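Local coordinates for protein carbohydrate binding module (Uncultured bacterium, PDB 2W3J) that probably binds uronic acid-containing sugars as a calcium-bearing family 35 carbohydrate binding module, at residues Ile41-Ser46 against Asn106-Val111. Sequence-based numbering, arbitrary orientation.
Sequences IVWSLS and NSIKLV
Strands 41-46 and 106-111 run antiparallel, their axes 4.7 Å apart at closest approach, and six backbone hydrogen bonds join them in three hydrogen-bonded pairs, I41 with L110, W43 with I108 and L45 with N106. They are neighbours in one sheet of the beta-sandwich that this family of carbohydrate binding modules adopts. The straightest bond runs from W43 N to I108 O, 2.8 Å long and nearly along the C=O axis; its return partner, I108 N to W43 O, arrives from above the carbonyl plane.

I41, W43, L45, I108 and L110 share the inner face with N106; from the opposing sheet, strand 120-126 meets I41 and L110 with I121, W43 with I124 and L45 with V126. W43 and I108 contribute the most to this face. With CG anti to its carbonyl carbon (chi1 -64°), the indole brings its six-membered edge over to the other strand: CE3 touches I108 CG2 at 3.9 Å, and CZ3 lies 4.0 Å from L110 CB. I41 CG2 sits over one ring face, toward the rim. An alanine in place of W43 removes the ring edge that I108 and L110 touch and would probably loosen the packing against I124. Further along, the L45 and I108 side chains cross obliquely, CD2 of L45 meeting CD1 of I108 at 3.8 Å. CD1 of L45 lies against the side-chain nitrogen ND2 of N106, whose OD1 takes a hydrogen bond from K102 N.

On the other face V42 and K109 are partly exposed while S44 is buried; V42 CG2 rests 3.7 Å from CG of the extended K109 chain. S44 OG, also hydrogen-bonded to A135 O, accepts a hydrogen from a water that donates weakly to N106 O, at 3.2 Å.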
loop_
_atom_site.group_PDB
_atom_site.type_symbol
_atom_site.label_atom_id
_atom_site.label_comp_id
_atom_site.label_asym_id
_atom_site.label_seq_id
_atom_site.Cartn_x
_atom_site.Cartn_y
_atom_site.Cartn_z
ATOM N N ILE A 41 -6.498 -2.500 -0.802
ATOM C CA ILE A 41 -6.413 -1.060 -0.620
ATOM C C ILE A 41 -6.171 -0.503 -2.022
ATOM O O ILE A 41 -5.447 -1.130 -2.822
ATOM C CB ILE A 41 -5.223 -0.697 0.239
ATOM C CG1 ILE A 41 -5.394 -1.268 1.636
ATOM C CG2 ILE A 41 -5.111 0.844 0.304
ATOM C CD1 ILE A 41 -4.082 -1.125 2.506
ATOM N N VAL A 42 -6.793 0.638 -2.320
ATOM C CA VAL A 42 -6.669 1.270 -3.643
ATOM C C VAL A 42 -6.252 2.719 -3.483
ATOM O O VAL A 42 -6.819 3.451 -2.659
ATOM C CB VAL A 42 -8.026 1.243 -4.384
ATOM C CG1 VAL A 42 -7.915 1.942 -5.744
ATOM C CG2 VAL A 42 -8.490 -0.227 -4.571
ATOM N N TRP A 43 -5.287 3.131 -4.306
ATOM C CA TRP A 43 -4.804 4.510 -4.354
ATOM C C TRP A 43 -4.901 5.035 -5.791
ATOM O O TRP A 43 -5.021 4.238 -6.748
ATOM C CB TRP A 43 -3.337 4.559 -3.979
ATOM C CG TRP A 43 -2.994 4.135 -2.543
ATOM C CD1 TRP A 43 -2.985 4.940 -1.429
ATOM C CD2 TRP A 43 -2.563 2.841 -2.119
ATOM N NE1 TRP A 43 -2.543 4.206 -0.330
ATOM C CE2 TRP A 43 -2.278 2.923 -0.733
ATOM C CE3 TRP A 43 -2.345 1.625 -2.784
ATOM C CZ2 TRP A 43 -1.815 1.836 0.000
ATOM C CZ3 TRP A 43 -1.882 0.532 -2.044
ATOM C CH2 TRP A 43 -1.633 0.648 -0.661
ATOM N N SER A 44 -4.847 6.363 -5.934
ATOM C CA SER A 44 -4.883 6.992 -7.280
ATOM C C SER A 44 -3.809 8.073 -7.299
ATOM O O SER A 44 -3.745 8.904 -6.385
ATOM C CB SER A 44 -6.249 7.636 -7.520
ATOM O OG SER A 44 -6.356 8.245 -8.828
ATOM N N LEU A 45 -2.962 8.055 -8.326
ATOM C CA LEU A 45 -1.891 9.037 -8.443
ATOM C C LEU A 45 -1.748 9.530 -9.866
ATOM O O LEU A 45 -2.208 8.883 -10.804
ATOM C CB LEU A 45 -0.548 8.453 -7.983
ATOM C CG LEU A 45 0.249 7.412 -8.776
ATOM C CD1 LEU A 45 0.854 7.951 -10.079
ATOM C CD2 LEU A 45 1.355 6.856 -7.897
ATOM N N SER A 46 -1.074 10.661 -10.015
ATOM C CA SER A 46 -0.725 11.165 -11.343
ATOM C C SER A 46 0.775 11.165 -11.484
ATOM O O SER A 46 1.491 11.498 -10.533
ATOM C CB SER A 46 -1.235 12.595 -11.531
ATOM O OG SER A 46 -2.640 12.640 -11.434
ATOM N N ASN A 106 -3.056 7.080 -12.637
ATOM C CA ASN A 106 -2.706 5.679 -12.505
ATOM C C ASN A 106 -3.428 5.140 -11.276
ATOM O O ASN A 106 -3.669 5.883 -10.338
ATOM C CB ASN A 106 -1.220 5.502 -12.243
ATOM C CG ASN A 106 -0.361 5.834 -13.456
ATOM O OD1 ASN A 106 0.033 4.952 -14.212
ATOM N ND2 ASN A 106 -0.068 7.122 -13.630
ATOM N N SER A 107 -3.764 3.854 -11.279
ATOM C CA SER A 107 -4.314 3.242 -10.061
ATOM C C SER A 107 -3.285 2.257 -9.519
ATOM O O SER A 107 -2.544 1.616 -10.277
ATOM C CB SER A 107 -5.644 2.534 -10.354
ATOM O OG SER A 107 -5.427 1.497 -11.293
ATOM N N ILE A 108 -3.220 2.126 -8.183
ATOM C CA ILE A 108 -2.378 1.152 -7.563
ATOM C C ILE A 108 -3.289 0.437 -6.563
ATOM O O ILE A 108 -4.043 1.091 -5.859
ATOM C CB ILE A 108 -1.228 1.795 -6.762
ATOM C CG1 ILE A 108 -0.304 2.612 -7.694
ATOM C CG2 ILE A 108 -0.454 0.718 -6.035
ATOM C CD1 ILE A 108 0.918 3.188 -6.931
ATOM N N LYS A 109 -3.252 -0.896 -6.577
ATOM C CA LYS A 109 -4.057 -1.676 -5.648
ATOM C C LYS A 109 -3.155 -2.726 -4.995
ATOM O O LYS A 109 -2.237 -3.287 -5.612
ATOM C CB LYS A 109 -5.273 -2.299 -6.381
ATOM C CG LYS A 109 -6.262 -3.073 -5.503
ATOM C CD LYS A 109 -7.487 -3.544 -6.377
ATOM C CE LYS A 109 -8.679 -4.096 -5.526
ATOM N NZ LYS A 109 -9.911 -4.438 -6.381
ATOM N N LEU A 110 -3.404 -3.000 -3.711
ATOM C CA LEU A 110 -2.695 -4.058 -3.067
ATOM C C LEU A 110 -3.757 -5.067 -2.623
ATOM O O LEU A 110 -4.758 -4.674 -1.999
ATOM C CB LEU A 110 -1.976 -3.500 -1.839
ATOM C CG LEU A 110 -1.066 -4.444 -1.049
ATOM C CD1 LEU A 110 0.180 -4.884 -1.824
ATOM C CD2 LEU A 110 -0.587 -3.715 0.236
ATOM N N VAL A 111 -3.536 -6.341 -2.950
ATOM C CA VAL A 111 -4.599 -7.361 -2.836
ATOM C C VAL A 111 -4.079 -8.591 -2.088
ATOM O O VAL A 111 -3.103 -9.224 -2.494
ATOM C CB VAL A 111 -5.105 -7.819 -4.241
ATOM C CG1 VAL A 111 -6.243 -8.886 -4.090
ATOM C CG2 VAL A 111 -5.622 -6.609 -5.050
HETATM O O HOH W 1 -6.883 5.903 -10.344
#